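Local coordinates for protein aerobactin synthase IucA (Klebsiella pneumoniae subsp. pneumoniae, PDB 5JM8) that acts as an ATP-dependent NIS (siderophore) synthetase in aerobactin assembly, probably joining citrate to an acylated hydroxylysine, at residues A[67-72]-A[83-88]; A[366-371]-A[492-497]; A[508-513]-A[568-573]. One frame throughout, in Å; residues are numbered along the deposited sequence.

Contact 1 (A[67-72]-A[83-88])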
ATOM      1  N   PHE A  67      34.648 -26.747  10.273  1.00 35.57           N
ATOM      2  CA  PHE A  67      35.883 -26.607   9.509  1.00 34.84           C
ATOM      3  C   PHE A  67      36.918 -25.815  10.304  1.00 36.99           C
ATOM      4  O   PHE A  67      36.564 -25.114  11.253  1.00 36.81           O
ATOM      5  CB  PHE A  67      35.581 -25.934   8.167  1.00 33.55           C
ATOM      6  CG  PHE A  67      34.699 -26.757   7.271  1.00 34.20           C
ATOM      7  CD1 PHE A  67      35.224 -27.801   6.525  1.00 35.40           C
ATOM      8  CD2 PHE A  67      33.342 -26.494   7.182  1.00 31.83           C
ATOM      9  CE1 PHE A  67      34.413 -28.561   5.702  1.00 32.64           C
ATOM     10  CE2 PHE A  67      32.528 -27.250   6.362  1.00 29.50           C
ATOM     11  CZ  PHE A  67      33.064 -28.284   5.621  1.00 29.52           C
ATOM     12  N   PRO A  68      38.205 -25.917   9.924  1.00 40.10           N
ATOM     13  CA  PRO A  68      38.784 -26.644   8.785  1.00 42.53           C
ATOM     14  C   PRO A  68      38.815 -28.162   8.944  1.00 44.60           C
ATOM     15  O   PRO A  68      38.731 -28.686  10.057  1.00 46.63           O
ATOM     16  CB  PRO A  68      40.212 -26.094   8.716  1.00 42.44           C
ATOM     17  CG  PRO A  68      40.525 -25.702  10.107  1.00 42.16           C
ATOM     18  CD  PRO A  68      39.237 -25.185  10.679  1.00 41.19           C
ATOM     19  N   ALA A  69      38.944 -28.853   7.817  1.00 40.80           N
ATOM     20  CA  ALA A  69      39.145 -30.293   7.818  1.00 39.20           C
ATOM     21  C   ALA A  69      40.551 -30.604   8.318  1.00 40.30           C
ATOM     22  O   ALA A  69      41.320 -29.699   8.640  1.00 44.49           O
ATOM     23  CB  ALA A  69      38.930 -30.863   6.427  1.00 35.11           C
ATOM     24  N   ARG A  70      40.882 -31.889   8.379  1.00 38.01           N
ATOM     25  CA  ARG A  70      42.163 -32.326   8.909  1.00 37.53           C
ATOM     26  C   ARG A  70      42.670 -33.508   8.096  1.00 38.33           C
ATOM     27  O   ARG A  70      41.983 -34.520   7.965  1.00 39.06           O
ATOM     28  CB  ARG A  70      42.022 -32.696  10.392  1.00 38.15           C
ATOM     29  CG  ARG A  70      43.282 -33.229  11.059  1.00 42.96           C
ATOM     30  CD  ARG A  70      44.429 -32.240  10.982  1.00 48.16           C
ATOM     31  NE  ARG A  70      44.091 -30.935  11.549  1.00 50.60           N
ATOM     32  CZ  ARG A  70      44.338 -30.567  12.804  1.00 51.46           C
ATOM     33  NH1 ARG A  70      44.932 -31.403  13.648  1.00 48.17           N
ATOM     34  NH2 ARG A  70      43.992 -29.355  13.218  1.00 54.43           N
ATOM     35  N   LEU A  71      43.889 -33.380   7.584  1.00 41.42           N
ATOM     36  CA  LEU A  71      44.515 -34.444   6.816  1.00 42.90           C
ATOM     37  C   LEU A  71      45.239 -35.392   7.769  1.00 45.39           C
ATOM     38  O   LEU A  71      46.180 -34.999   8.456  1.00 45.22           O
ATOM     39  CB  LEU A  71      45.495 -33.862   5.798  1.00 42.39           C
ATOM     40  CG  LEU A  71      46.168 -34.853   4.845  1.00 41.50           C
ATOM     41  CD1 LEU A  71      45.134 -35.595   4.012  1.00 40.42           C
ATOM     42  CD2 LEU A  71      47.166 -34.136   3.952  1.00 40.56           C
ATOM     43  N   VAL A  72      44.785 -36.639   7.808  1.00 44.12           N
ATOM     44  CA  VAL A  72      45.370 -37.662   8.664  1.00 48.24           C
ATOM     45  C   VAL A  72      46.325 -38.543   7.875  1.00 53.88           C
ATOM     46  O   VAL A  72      45.913 -39.457   7.162  1.00 57.67           O
ATOM     47  CB  VAL A  72      44.287 -38.545   9.311  1.00 46.53           C
ATOM     48  N   ALA A  83      39.995 -26.128  -1.074  1.00 32.00           N
ATOM     49  CA  ALA A  83      40.640 -26.309  -2.369  1.00 33.00           C
ATOM     50  C   ALA A  83      41.565 -27.521  -2.341  1.00 33.75           C
ATOM     51  O   ALA A  83      41.679 -28.248  -3.330  1.00 37.47           O
ATOM     52  CB  ALA A  83      41.414 -25.059  -2.754  1.00 31.89           C
ATOM     53  N   THR A  84      42.219 -27.735  -1.204  1.00 30.52           N
ATOM     54  CA  THR A  84      43.131 -28.862  -1.046  1.00 29.43           C
ATOM     55  C   THR A  84      42.363 -30.181  -0.955  1.00 30.58           C
ATOM     56  O   THR A  84      42.560 -31.069  -1.783  1.00 33.28           O
ATOM     57  CB  THR A  84      44.023 -28.710   0.210  1.00 30.01           C
ATOM     58  OG1 THR A  84      44.780 -27.495   0.124  1.00 31.21           O
ATOM     59  CG2 THR A  84      44.989 -29.883   0.339  1.00 30.95           C
ATOM     60  N   LEU A  85      41.491 -30.305   0.043  1.00 28.68           N
ATOM     61  CA  LEU A  85      40.798 -31.569   0.300  1.00 27.14           C
ATOM     62  C   LEU A  85      39.959 -32.028  -0.893  1.00 29.45           C
ATOM     63  O   LEU A  85      39.802 -33.227  -1.122  1.00 28.22           O
ATOM     64  CB  LEU A  85      39.911 -31.459   1.550  1.00 28.51           C
ATOM     65  CG  LEU A  85      38.774 -30.429   1.596  1.00 24.25           C
ATOM     66  CD1 LEU A  85      37.495 -30.917   0.917  1.00 23.70           C
ATOM     67  CD2 LEU A  85      38.486 -30.055   3.043  1.00 23.99           C
ATOM     68  N   SER A  86      39.426 -31.072  -1.647  1.00 29.22           N
ATOM     69  CA  SER A  86      38.629 -31.374  -2.830  1.00 29.64           C
ATOM     70  C   SER A  86      39.500 -31.915  -3.953  1.00 30.37           C
ATOM     71  O   SER A  86      39.106 -32.837  -4.660  1.00 32.49           O
ATOM     72  CB  SER A  86      37.890 -30.127  -3.303  1.00 30.47           C
ATOM     73  OG  SER A  86      38.794 -29.051  -3.456  1.00 34.86           O
ATOM     74  N   ARG A  87      40.676 -31.323  -4.119  1.00 28.58           N
ATOM     75  CA  ARG A  87      41.646 -31.811  -5.092  1.00 29.81           C
ATOM     76  C   ARG A  87      42.097 -33.223  -4.730  1.00 33.70           C
ATOM     77  O   ARG A  87      42.262 -34.075  -5.605  1.00 38.08           O
ATOM     78  CB  ARG A  87      42.853 -30.876  -5.165  1.00 28.85           C
ATOM     79  CG  ARG A  87      43.917 -31.328  -6.156  1.00 31.41           C
ATOM     80  CD  ARG A  87      45.093 -30.370  -6.211  1.00 34.36           C
ATOM     81  NE  ARG A  87      45.792 -30.279  -4.932  1.00 38.52           N
ATOM     82  CZ  ARG A  87      46.701 -31.154  -4.508  1.00 44.05           C
ATOM     83  NH1 ARG A  87      47.030 -32.202  -5.255  1.00 47.84           N
ATOM     84  NH2 ARG A  87      47.284 -30.983  -3.331  1.00 44.46           N
ATOM     85  N   LEU A  88      42.294 -33.464  -3.438  1.00 30.43           N
ATOM     86  CA  LEU A  88      42.725 -34.774  -2.964  1.00 29.77           C
ATOM     87  C   LEU A  88      41.665 -35.824  -3.272  1.00 30.03           C
ATOM     88  O   LEU A  88      41.985 -36.931  -3.701  1.00 30.78           O
ATOM     89  CB  LEU A  88      43.014 -34.740  -1.461  1.00 29.08           C
ATOM     90  CG  LEU A  88      44.245 -33.945  -1.019  1.00 29.03           C
ATOM     91  CD1 LEU A  88      44.322 -33.869   0.499  1.00 29.03           C
ATOM     92  CD2 LEU A  88      45.524 -34.551  -1.585  1.00 31.40           C
TER

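Contact 2 (A[366-371]-A[492-497])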
ATOM      1  N   SER A 366      14.375 -22.309  -0.756  1.00 15.96           N
ATOM      2  CA  SER A 366      14.962 -21.167  -0.068  1.00 15.81           C
ATOM      3  C   SER A 366      14.742 -21.267   1.440  1.00 22.47           C
ATOM      4  O   SER A 366      15.528 -20.742   2.229  1.00 22.32           O
ATOM      5  CB  SER A 366      14.368 -19.862  -0.603  1.00 12.30           C
ATOM      6  OG  SER A 366      14.607 -19.733  -1.992  1.00 13.83           O
ATOM      7  N   LEU A 367      13.674 -21.955   1.833  1.00 13.23           N
ATOM      8  CA  LEU A 367      13.312 -22.061   3.241  1.00 15.74           C
ATOM      9  C   LEU A 367      14.175 -23.101   3.939  1.00 14.43           C
ATOM     10  O   LEU A 367      14.694 -22.868   5.030  1.00 17.10           O
ATOM     11  CB  LEU A 367      11.832 -22.424   3.389  1.00 12.93           C
ATOM     12  CG  LEU A 367      10.830 -21.437   2.795  1.00 12.62           C
ATOM     13  CD1 LEU A 367       9.434 -22.030   2.813  1.00 12.57           C
ATOM     14  CD2 LEU A 367      10.859 -20.119   3.553  1.00 12.33           C
ATOM     15  N   THR A 368      14.323 -24.251   3.296  1.00 13.92           N
ATOM     16  CA  THR A 368      15.094 -25.353   3.853  1.00 13.50           C
ATOM     17  C   THR A 368      16.590 -25.057   3.890  1.00 15.00           C
ATOM     18  O   THR A 368      17.302 -25.568   4.755  1.00 15.98           O
ATOM     19  CB  THR A 368      14.893 -26.626   3.042  1.00 15.92           C
ATOM     20  OG1 THR A 368      15.382 -26.407   1.715  1.00 13.99           O
ATOM     21  CG2 THR A 368      13.423 -27.005   2.990  1.00 14.66           C
ATOM     22  N   GLN A 369      17.050 -24.246   2.936  1.00 14.94           N
ATOM     23  CA  GLN A 369      18.469 -23.910   2.791  1.00 15.45           C
ATOM     24  C   GLN A 369      19.132 -23.580   4.120  1.00 19.53           C
ATOM     25  O   GLN A 369      18.634 -22.761   4.895  1.00 24.60           O
ATOM     26  CB  GLN A 369      18.641 -22.723   1.829  1.00 14.15           C
ATOM     27  CG  GLN A 369      20.025 -22.040   1.885  1.00 13.81           C
ATOM     28  CD  GLN A 369      20.109 -20.785   1.030  1.00 13.63           C
ATOM     29  OE1 GLN A 369      21.042 -20.612   0.248  1.00 13.92           O
ATOM     30  NE2 GLN A 369      19.138 -19.897   1.185  1.00 14.15           N
ATOM     31  N   ALA A 370      20.266 -24.224   4.372  1.00 16.60           N
ATOM     32  CA  ALA A 370      21.048 -23.943   5.563  1.00 17.53           C
ATOM     33  C   ALA A 370      21.549 -22.506   5.509  1.00 20.06           C
ATOM     34  O   ALA A 370      21.996 -22.034   4.464  1.00 25.25           O
ATOM     35  CB  ALA A 370      22.206 -24.914   5.685  1.00 15.13           C
ATOM     36  N   ALA A 371      21.456 -21.811   6.635  1.00 19.96           N
ATOM     37  CA  ALA A 371      21.881 -20.421   6.704  1.00 18.90           C
ATOM     38  C   ALA A 371      23.382 -20.297   6.451  1.00 18.74           C
ATOM     39  O   ALA A 371      24.172 -21.007   7.076  1.00 23.04           O
ATOM     40  CB  ALA A 371      21.527 -19.837   8.052  1.00 18.67           C
ATOM     41  N   PHE A 492      12.443 -34.411   2.824  1.00 18.75           N
ATOM     42  CA  PHE A 492      13.499 -34.669   3.795  1.00 17.97           C
ATOM     43  C   PHE A 492      14.344 -33.418   4.042  1.00 19.41           C
ATOM     44  O   PHE A 492      15.024 -33.323   5.062  1.00 22.20           O
ATOM     45  CB  PHE A 492      14.386 -35.831   3.336  1.00 21.06           C
ATOM     46  CG  PHE A 492      13.682 -37.170   3.315  1.00 26.77           C
ATOM     47  CD1 PHE A 492      12.476 -37.357   3.976  1.00 29.49           C
ATOM     48  CD2 PHE A 492      14.235 -38.244   2.637  1.00 28.24           C
ATOM     49  CE1 PHE A 492      11.837 -38.586   3.954  1.00 30.21           C
ATOM     50  CE2 PHE A 492      13.597 -39.473   2.612  1.00 27.74           C
ATOM     51  CZ  PHE A 492      12.400 -39.642   3.270  1.00 28.14           C
ATOM     52  N   ALA A 493      14.294 -32.457   3.123  1.00 17.84           N
ATOM     53  CA  ALA A 493      14.969 -31.181   3.336  1.00 16.14           C
ATOM     54  C   ALA A 493      14.224 -30.388   4.398  1.00 16.74           C
ATOM     55  O   ALA A 493      14.824 -29.639   5.168  1.00 17.48           O
ATOM     56  CB  ALA A 493      15.056 -30.393   2.047  1.00 15.95           C
ATOM     57  N   VAL A 494      12.908 -30.566   4.433  1.00 16.43           N
ATOM     58  CA  VAL A 494      12.075 -29.934   5.448  1.00 16.48           C
ATOM     59  C   VAL A 494      12.376 -30.536   6.818  1.00 19.89           C
ATOM     60  O   VAL A 494      12.642 -29.812   7.776  1.00 23.82           O
ATOM     61  CB  VAL A 494      10.569 -30.089   5.116  1.00 15.57           C
ATOM     62  CG1 VAL A 494       9.700 -29.606   6.266  1.00 13.92           C
ATOM     63  CG2 VAL A 494      10.232 -29.340   3.840  1.00 13.99           C
ATOM     64  N   THR A 495      12.340 -31.861   6.905  1.00 18.79           N
ATOM     65  CA  THR A 495      12.573 -32.548   8.171  1.00 18.81           C
ATOM     66  C   THR A 495      14.010 -32.343   8.651  1.00 20.34           C
ATOM     67  O   THR A 495      14.262 -32.230   9.850  1.00 20.45           O
ATOM     68  CB  THR A 495      12.285 -34.060   8.055  1.00 19.93           C
ATOM     69  OG1 THR A 495      13.165 -34.653   7.093  1.00 21.75           O
ATOM     70  CG2 THR A 495      10.845 -34.301   7.628  1.00 20.24           C
ATOM     71  N   ALA A 496      14.946 -32.286   7.707  1.00 24.45           N
ATOM     72  CA  ALA A 496      16.360 -32.100   8.027  1.00 20.27           C
ATOM     73  C   ALA A 496      16.639 -30.706   8.573  1.00 17.39           C
ATOM     74  O   ALA A 496      17.397 -30.550   9.529  1.00 15.69           O
ATOM     75  CB  ALA A 496      17.214 -32.355   6.798  1.00 21.34           C
ATOM     76  N   ALA A 497      16.035 -29.698   7.954  1.00 14.94           N
ATOM     77  CA  ALA A 497      16.177 -28.321   8.411  1.00 15.59           C
ATOM     78  C   ALA A 497      15.699 -28.182   9.851  1.00 14.49           C
ATOM     79  O   ALA A 497      16.346 -27.540  10.673  1.00 19.01           O
ATOM     80  CB  ALA A 497      15.405 -27.384   7.506  1.00 14.01           C
TER
HETATM   81  O   HOH W   1      17.186 -28.938   4.549  1.00 11.87           O

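Contact 3 (A[508-513]-A[568-573])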
ATOM      1  N   ASN A 508      11.853 -38.728  14.137  1.00 18.61           N
ATOM      2  CA  ASN A 508      10.501 -38.486  14.617  1.00 19.20           C
ATOM      3  C   ASN A 508       9.649 -37.782  13.569  1.00 21.50           C
ATOM      4  O   ASN A 508       8.485 -38.125  13.371  1.00 27.19           O
ATOM      5  CB  ASN A 508      10.526 -37.658  15.901  1.00 19.88           C
ATOM      6  CG  ASN A 508      11.016 -38.448  17.100  1.00 24.73           C
ATOM      7  OD1 ASN A 508      11.058 -39.680  17.078  1.00 27.65           O
ATOM      8  ND2 ASN A 508      11.379 -37.739  18.162  1.00 24.60           N
ATOM      9  N   LEU A 509      10.228 -36.795  12.897  1.00 22.42           N
ATOM     10  CA  LEU A 509       9.486 -36.022  11.911  1.00 18.86           C
ATOM     11  C   LEU A 509       9.160 -36.875  10.691  1.00 21.11           C
ATOM     12  O   LEU A 509       8.097 -36.730  10.093  1.00 22.98           O
ATOM     13  CB  LEU A 509      10.276 -34.779  11.500  1.00 16.49           C
ATOM     14  CG  LEU A 509      10.528 -33.776  12.633  1.00 19.45           C
ATOM     15  CD1 LEU A 509      11.510 -32.690  12.198  1.00 24.41           C
ATOM     16  CD2 LEU A 509       9.223 -33.163  13.122  1.00 17.40           C
ATOM     17  N   MET A 510      10.072 -37.773  10.330  1.00 21.30           N
ATOM     18  CA  MET A 510       9.834 -38.688   9.219  1.00 20.49           C
ATOM     19  C   MET A 510       8.771 -39.725   9.586  1.00 22.32           C
ATOM     20  O   MET A 510       8.160 -40.333   8.704  1.00 27.63           O
ATOM     21  CB  MET A 510      11.132 -39.384   8.799  1.00 19.32           C
ATOM     22  CG  MET A 510      12.102 -38.480   8.045  1.00 20.09           C
ATOM     23  SD  MET A 510      13.511 -39.346   7.313  1.00 23.35           S
ATOM     24  CE  MET A 510      14.503 -39.702   8.759  1.00 24.24           C
ATOM     25  N   ALA A 511       8.546 -39.920  10.882  1.00 19.22           N
ATOM     26  CA  ALA A 511       7.505 -40.833  11.338  1.00 21.44           C
ATOM     27  C   ALA A 511       6.131 -40.213  11.105  1.00 22.71           C
ATOM     28  O   ALA A 511       5.182 -40.915  10.752  1.00 26.42           O
ATOM     29  CB  ALA A 511       7.695 -41.181  12.810  1.00 23.34           C
ATOM     30  N   ARG A 512       6.035 -38.898  11.297  1.00 21.82           N
ATOM     31  CA  ARG A 512       4.794 -38.169  11.037  1.00 19.85           C
ATOM     32  C   ARG A 512       4.401 -38.263   9.574  1.00 20.86           C
ATOM     33  O   ARG A 512       3.245 -38.513   9.244  1.00 19.93           O
ATOM     34  CB  ARG A 512       4.928 -36.697  11.423  1.00 17.99           C
ATOM     35  CG  ARG A 512       4.917 -36.445  12.911  1.00 19.02           C
ATOM     36  CD  ARG A 512       4.645 -34.984  13.226  1.00 20.42           C
ATOM     37  NE  ARG A 512       4.367 -34.793  14.648  1.00 26.79           N
ATOM     38  CZ  ARG A 512       3.149 -34.743  15.184  1.00 31.46           C
ATOM     39  NH1 ARG A 512       2.067 -34.854  14.425  1.00 30.75           N
ATOM     40  NH2 ARG A 512       3.012 -34.570  16.492  1.00 35.42           N
ATOM     41  N   VAL A 513       5.377 -38.047   8.702  1.00 21.03           N
ATOM     42  CA  VAL A 513       5.146 -38.106   7.269  1.00 23.32           C
ATOM     43  C   VAL A 513       4.635 -39.487   6.868  1.00 20.77           C
ATOM     44  O   VAL A 513       3.697 -39.603   6.081  1.00 22.48           O
ATOM     45  CB  VAL A 513       6.430 -37.780   6.483  1.00 17.13           C
ATOM     46  CG1 VAL A 513       6.181 -37.879   4.989  1.00 17.27           C
ATOM     47  CG2 VAL A 513       6.934 -36.391   6.849  1.00 16.43           C
ATOM     48  N   ALA A 568      18.738 -46.001   0.796  1.00 37.32           N
ATOM     49  CA  ALA A 568      18.095 -46.704   1.897  1.00 36.98           C
ATOM     50  C   ALA A 568      16.867 -45.945   2.385  1.00 34.31           C
ATOM     51  O   ALA A 568      16.969 -44.810   2.842  1.00 32.65           O
ATOM     52  CB  ALA A 568      19.076 -46.913   3.036  1.00 39.12           C
ATOM     53  N   ASN A 569      15.711 -46.594   2.286  1.00 34.65           N
ATOM     54  CA  ASN A 569      14.433 -45.994   2.652  1.00 34.06           C
ATOM     55  C   ASN A 569      14.323 -45.745   4.157  1.00 33.18           C
ATOM     56  O   ASN A 569      14.357 -46.695   4.941  1.00 33.27           O
ATOM     57  CB  ASN A 569      13.292 -46.905   2.188  1.00 34.15           C
ATOM     58  CG  ASN A 569      11.928 -46.257   2.319  1.00 31.86           C
ATOM     59  OD1 ASN A 569      11.759 -45.261   3.019  1.00 32.28           O
ATOM     60  ND2 ASN A 569      10.940 -46.832   1.646  1.00 30.52           N
ATOM     61  N   PRO A 570      14.188 -44.468   4.569  1.00 32.42           N
ATOM     62  CA  PRO A 570      13.980 -44.187   5.996  1.00 35.38           C
ATOM     63  C   PRO A 570      12.522 -44.287   6.450  1.00 39.36           C
ATOM     64  O   PRO A 570      12.258 -44.132   7.642  1.00 40.85           O
ATOM     65  CB  PRO A 570      14.481 -42.749   6.139  1.00 31.96           C
ATOM     66  CG  PRO A 570      14.231 -42.136   4.816  1.00 30.06           C
ATOM     67  CD  PRO A 570      14.420 -43.229   3.801  1.00 30.12           C
ATOM     68  N   LEU A 571      11.600 -44.545   5.524  1.00 36.68           N
ATOM     69  CA  LEU A 571      10.171 -44.591   5.843  1.00 40.03           C
ATOM     70  C   LEU A 571       9.657 -46.010   6.085  1.00 45.38           C
ATOM     71  O   LEU A 571       8.468 -46.212   6.332  1.00 48.24           O
ATOM     72  CB  LEU A 571       9.353 -43.946   4.719  1.00 36.47           C
ATOM     73  CG  LEU A 571       9.073 -42.451   4.845  1.00 32.76           C
ATOM     74  CD1 LEU A 571      10.365 -41.680   4.993  1.00 31.77           C
ATOM     75  CD2 LEU A 571       8.290 -41.966   3.637  1.00 32.45           C
ATOM     76  N   LEU A 572      10.544 -46.995   6.009  1.00 47.03           N
ATOM     77  CA  LEU A 572      10.149 -48.374   6.260  1.00 49.22           C
ATOM     78  C   LEU A 572       9.810 -48.569   7.739  1.00 53.30           C
ATOM     79  O   LEU A 572      10.505 -48.052   8.614  1.00 56.09           O
ATOM     80  CB  LEU A 572      11.258 -49.334   5.834  1.00 45.91           C
ATOM     81  CG  LEU A 572      11.509 -49.409   4.327  1.00 44.24           C
ATOM     82  N   ALA A 573       8.731 -49.302   8.009  1.00 58.28           N
ATOM     83  CA  ALA A 573       8.312 -49.583   9.381  1.00 57.65           C
ATOM     84  C   ALA A 573       9.387 -50.375  10.116  1.00 62.21           C
ATOM     85  O   ALA A 573       9.514 -51.587   9.933  1.00 67.13           O
ATOM     86  CB  ALA A 573       6.999 -50.341   9.389  1.00 54.31           C
TER

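Contact 1 (A[67-72]-A[83-88])
A69 and L85 make the close end of this contact, where an inner strand of the five-stranded antiparallel sheet meets helix 82-96. The CB of A69 points at the helix and comes within 3.5 Å of CD2 of L85, methyl against methyl. L85 reaches it with its CG held between the backbone N and the carbonyl carbon (chi1 60°), a less common choice for a leucine in a helix, and this turns CD2 to the strand. Both residues are buried, and L85 also lies on L50 of strand 49-54 and L20 of helix 14-26, while A69 touches F52, so the pair is wrapped by apolar neighbours.

Two residues on along the strand, and nearly one turn on along the helix, L71 meets L88. Here the fit is looser: CD1 of each approaches the other at 4.0 Å, with the two side chains crossing at about a right angle. L71 places its branch by putting CG anti to the backbone N (chi1 -176°). Both leucines are only partly buried. R70 has its CB directed away from the helix and is exposed, its side chain touching S77 and P79, and R87 of the helix is likewise exposed.

The chain arrives through a corner at F67 and P68, with a cis peptide bond between them. At the start of the helix, OG1 of T84 is hydrogen-bonded to OD1 of D81, and OG of S86 to O of F82 and NE2 of H108.

With no hydrogen bond between the two segments, attachment of the helix to the sheet here rests on apolar packing alone, and the hydroxyls of T84 and S86 find their partners outside the contact.

Contact 2 (A[366-371]-A[492-497])
T368, the last helical residue before Q369 leaves helical geometry, brings its CA to 5.5 Å from the CA of A497 on helix 475-500.

T368 does nearly all the touching on its side. Its CB sits 3.7 Å from O of A493, its CG2 lies 3.9 Å from CB of the same alanine, and CG2 also meets CG2 of V494 at 4.0 Å. Having OG1 at chi1 63° leaves CG2 beside the backbone N; this sets the methyl against A493 and V494, with CB and OG1 also beside the alanine methyl. OG1 makes a weak hydrogen bond back to O of V365. The main chain joins in as well: O of T368 lies 3.8 Å from CB of A497. Alanines at 493 and 497, one turn apart, keep the helix surface low enough for the threonine to come this near. A water bridges the carbonyls, weakly to O of T368 and at 2.5 Å to O of A493, short enough that its exact position is doubtful. Within the helix, OG1 of T495 folds back to O of F492 from above the carbonyl plane, 3.1 Å away, on the same face as A496 N.

Q369 points away from helix 475-500 and is tied by its amide to the backbone of A144, L146 and V147. The side chain of T368 is about 7 Å from the bound ATP, which places the contact close to the nucleotide without making T368 a ligand. L379 of helix 378-390 packs on L367, V494 and A497, closing one flank, while T495 and F492 face helix 506-521. Strand 360-363 runs straight into helix 364-368, which links this junction to the edge of the mixed four-stranded sheet.

Contact 3 (A[508-513]-A[568-573])
M510 is led to P570 by a torsion that sets its CG beside the backbone N (chi1 -73°), followed by a nearly extended second step and a bend at chi3 (-74°) that folds CE round. The sulfur is the atom that arrives first: SD lies 3.7 Å from CB of P570 and 3.8 Å from its CG, and CE touches the same CB at 4.0 Å. The methionine chain and the proline cross at about a right angle, the sulfur meeting the ring at CB and CG.

L571 follows directly. No atom of its side chain comes closer than 4.5 Å, the distance from its CG to O of M510, yet the leucine is well covered by the helix. Its chi1 of -91° lies well off a staggered value, hinting at some strain as it fits in. V513, one turn down the helix, faces the same way without reaching a close contact.

N569 ties the loop together from within. Its OD1 accepts a hydrogen bond from N of L571 at 2.6 Å, the donor standing above the carbonyl plane, and this makes an Asx turn around P570. Its ND2 is in turn bound to O of V533 and O of N536, so the amide is held at both ends and the proline is presented in a set position. F492 of helix 475-500 touches M510, P570 and L571 and shares their setting.

Across the two segments there is no hydrogen bond: the helix 506-521 receives this C-terminal loop through a thioether, a proline ring and a leucine. The chemistry therefore separates two jobs, with polar bonds shaping the loop from within and the side chains of P570 and L571 resting on M510 and its backbone.

How the contacts relate
The three contacts follow one another along the chain. Contact 1 lies in the N-terminal region, on the five-stranded antiparallel sheet and the helix 82-96, its centre about 26 Å from that of contact 2 and about 33 Å from that of contact 3, with no touch to either. Contacts 2 and 3 are neighbours, their centres about 17 Å apart, on the consecutive helices 475-500 and 506-521. F492 joins them, its CZ lying 3.4 Å from CD1 of L571. Contact 2 is near the ATP, whereas contact 3 is where the loop near the C-terminus rests on helix 506-521, so the two helices, joined through F492, link the surroundings of the nucleotide to the C-terminal loop.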